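Local coordinates for LPP20 lipofamily protein (Helicobacter pylori R046Wa, PDB 4KZS) that is a secreted protein of unknown function, possibly linked to the Tol-Pal system through a C-terminal domain related to the N-terminal domain of TolB, at residues L164-Y167 / E168-Y172. Residues are numbered along the deposited sequence; the frame is centred on the assembly and turned at random.
Sequences LENY and EKIYY
Ile-170 and Tyr-167, one turn apart on the short helix 165-172, lie alongside each other and point the same way. The isoleucine can be followed outward from the backbone. Its CB sits over the preceding turn, 3.4 Å from Tyr-167 O. CG1, placed beside the backbone N by a chi1 of -65°, and CD1 at the tip both lie 3.4 Å from Asn-166 O. CD1 also comes to 4.1 Å from Tyr-167 CD1, meeting the ring obliquely, while Asn-166 OD1 lies 4.2 Å from the same methyl. Isoleucine suits this place because its apolar CG1-CD1 arm reaches back to the preceding turn and lies beside the ring of Tyr-167.

Beneath these side chains runs the backbone ladder. Glu-168 N donates to Leu-164 O at 2.9 Å, and Lys-169 N to Glu-165 O at 3.1 Å. The bond from Ile-170 N to Asn-166 O is nearly straight, 176° at the hydrogen, whereas that from Tyr-171 N to Tyr-167 O is more bent, at 131°.

The outer residues Glu-165, Asn-166 and Lys-169 are exposed, as their polar ends suit. Other side chains face the neighbouring helices. Glu-168 bends at chi2, and its side chain touches Leu-144 and Met-148 of helix 135-157; Tyr-171 also reaches Leu-144. Tyr-167 offers a broad ring for edge-to-face contacts with Tyr-118 and Phe-121. Successive i to i+4 bonds beneath an i to i+3 apolar pair are characteristic of a short amphipathic alpha-helix, here packed against helix 135-157 and next to Tyr-118 and Phe-121 at the end of helix 103-121, consistent with the three-helix bundle of this protein.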
loop_
_atom_site.group_PDB
_atom_site.type_symbol
_atom_site.label_atom_id
_atom_site.label_comp_id
_atom_site.label_asym_id
_atom_site.label_seq_id
_atom_site.Cartn_x
_atom_site.Cartn_y
_atom_site.Cartn_z
ATOM N N LEU A 164 -10.335 -12.623 4.534
ATOM C CA LEU A 164 -10.197 -11.384 3.772
ATOM C C LEU A 164 -11.058 -11.403 2.526
ATOM O O LEU A 164 -11.390 -10.347 2.001
ATOM C CB LEU A 164 -8.747 -11.135 3.378
ATOM C CG LEU A 164 -7.871 -10.721 4.556
ATOM C CD1 LEU A 164 -6.395 -10.946 4.254
ATOM C CD2 LEU A 164 -8.144 -9.282 4.933
ATOM N N GLU A 165 -11.423 -12.600 2.070
ATOM C CA GLU A 165 -12.255 -12.798 0.879
ATOM C C GLU A 165 -13.323 -11.726 0.696
ATOM O O GLU A 165 -13.579 -11.267 -0.416
ATOM C CB GLU A 165 -12.929 -14.167 0.904
ATOM C CG GLU A 165 -14.155 -14.275 0.002
ATOM C CD GLU A 165 -14.462 -15.688 -0.439
ATOM O OE1 GLU A 165 -15.568 -15.894 -1.002
ATOM O OE2 GLU A 165 -13.601 -16.581 -0.227
ATOM N N ASN A 166 -13.933 -11.324 1.797
ATOM C CA ASN A 166 -15.001 -10.371 1.727
ATOM C C ASN A 166 -14.508 -9.016 1.376
ATOM O O ASN A 166 -15.159 -8.281 0.646
ATOM C CB ASN A 166 -15.702 -10.291 3.063
ATOM C CG ASN A 166 -17.189 -10.272 2.906
ATOM O OD1 ASN A 166 -17.771 -9.220 2.626
ATOM N ND2 ASN A 166 -17.823 -11.455 3.042
ATOM N N TYR A 167 -13.366 -8.672 1.942
ATOM C CA TYR A 167 -12.804 -7.376 1.729
ATOM C C TYR A 167 -12.299 -7.299 0.324
ATOM O O TYR A 167 -12.444 -6.285 -0.338
ATOM C CB TYR A 167 -11.654 -7.172 2.665
ATOM C CG TYR A 167 -12.041 -6.587 3.981
ATOM C CD1 TYR A 167 -12.985 -5.573 4.066
ATOM C CD2 TYR A 167 -11.418 -7.007 5.144
ATOM C CE1 TYR A 167 -13.317 -5.012 5.281
ATOM C CE2 TYR A 167 -11.738 -6.445 6.362
ATOM C CZ TYR A 167 -12.693 -5.451 6.429
ATOM O OH TYR A 167 -13.022 -4.877 7.637
ATOM N N GLU A 168 -11.709 -8.383 -0.138
ATOM C CA GLU A 168 -11.243 -8.429 -1.489
ATOM C C GLU A 168 -12.395 -8.061 -2.421
ATOM O O GLU A 168 -12.326 -7.061 -3.122
ATOM C CB GLU A 168 -10.668 -9.795 -1.781
ATOM C CG GLU A 168 -9.314 -9.986 -1.128
ATOM C CD GLU A 168 -8.166 -9.419 -1.943
ATOM O OE1 GLU A 168 -7.016 -9.445 -1.473
ATOM O OE2 GLU A 168 -8.390 -8.965 -3.072
ATOM N N LYS A 169 -13.471 -8.834 -2.389
ATOM C CA LYS A 169 -14.695 -8.464 -3.101
ATOM C C LYS A 169 -14.926 -6.968 -3.073
ATOM O O LYS A 169 -14.850 -6.304 -4.092
ATOM C CB LYS A 169 -15.923 -9.202 -2.562
ATOM C CG LYS A 169 -17.194 -8.917 -3.351
ATOM C CD LYS A 169 -17.132 -9.514 -4.761
ATOM C CE LYS A 169 -18.400 -9.208 -5.552
ATOM N NZ LYS A 169 -18.516 -9.861 -6.874
ATOM N N ILE A 170 -15.179 -6.422 -1.902
ATOM C CA ILE A 170 -15.407 -4.974 -1.791
ATOM C C ILE A 170 -14.358 -4.131 -2.514
ATOM O O ILE A 170 -14.634 -3.011 -2.928
ATOM C CB ILE A 170 -15.430 -4.591 -0.321
ATOM C CG1 ILE A 170 -16.628 -5.250 0.346
ATOM C CG2 ILE A 170 -15.426 -3.082 -0.143
ATOM C CD1 ILE A 170 -16.463 -5.340 1.847
ATOM N N TYR A 171 -13.147 -4.672 -2.637
ATOM C CA TYR A 171 -12.004 -3.984 -3.272
ATOM C C TYR A 171 -12.090 -4.060 -4.801
ATOM O O TYR A 171 -12.021 -3.048 -5.480
ATOM C CB TYR A 171 -10.678 -4.608 -2.799
ATOM C CG TYR A 171 -9.439 -4.075 -3.488
ATOM C CD1 TYR A 171 -8.600 -4.904 -4.220
ATOM C CD2 TYR A 171 -9.106 -2.747 -3.397
ATOM C CE1 TYR A 171 -7.447 -4.414 -4.833
ATOM C CE2 TYR A 171 -7.958 -2.246 -3.972
ATOM C CZ TYR A 171 -7.130 -3.086 -4.708
ATOM O OH TYR A 171 -5.983 -2.558 -5.304
ATOM N N TYR A 172 -12.245 -5.266 -5.335
ATOM C CA TYR A 172 -12.405 -5.435 -6.774
ATOM C C TYR A 172 -13.665 -4.796 -7.300
ATOM O O TYR A 172 -13.660 -4.286 -8.429
ATOM C CB TYR A 172 -12.241 -6.886 -7.218
ATOM C CG TYR A 172 -10.799 -7.290 -7.150
ATOM C CD1 TYR A 172 -10.407 -8.418 -6.477
ATOM C CD2 TYR A 172 -9.802 -6.488 -7.711
ATOM C CE1 TYR A 172 -9.059 -8.796 -6.384
ATOM C CE2 TYR A 172 -8.449 -6.838 -7.622
ATOM C CZ TYR A 172 -8.092 -7.993 -6.951
ATOM O OH TYR A 172 -6.785 -8.350 -6.823
#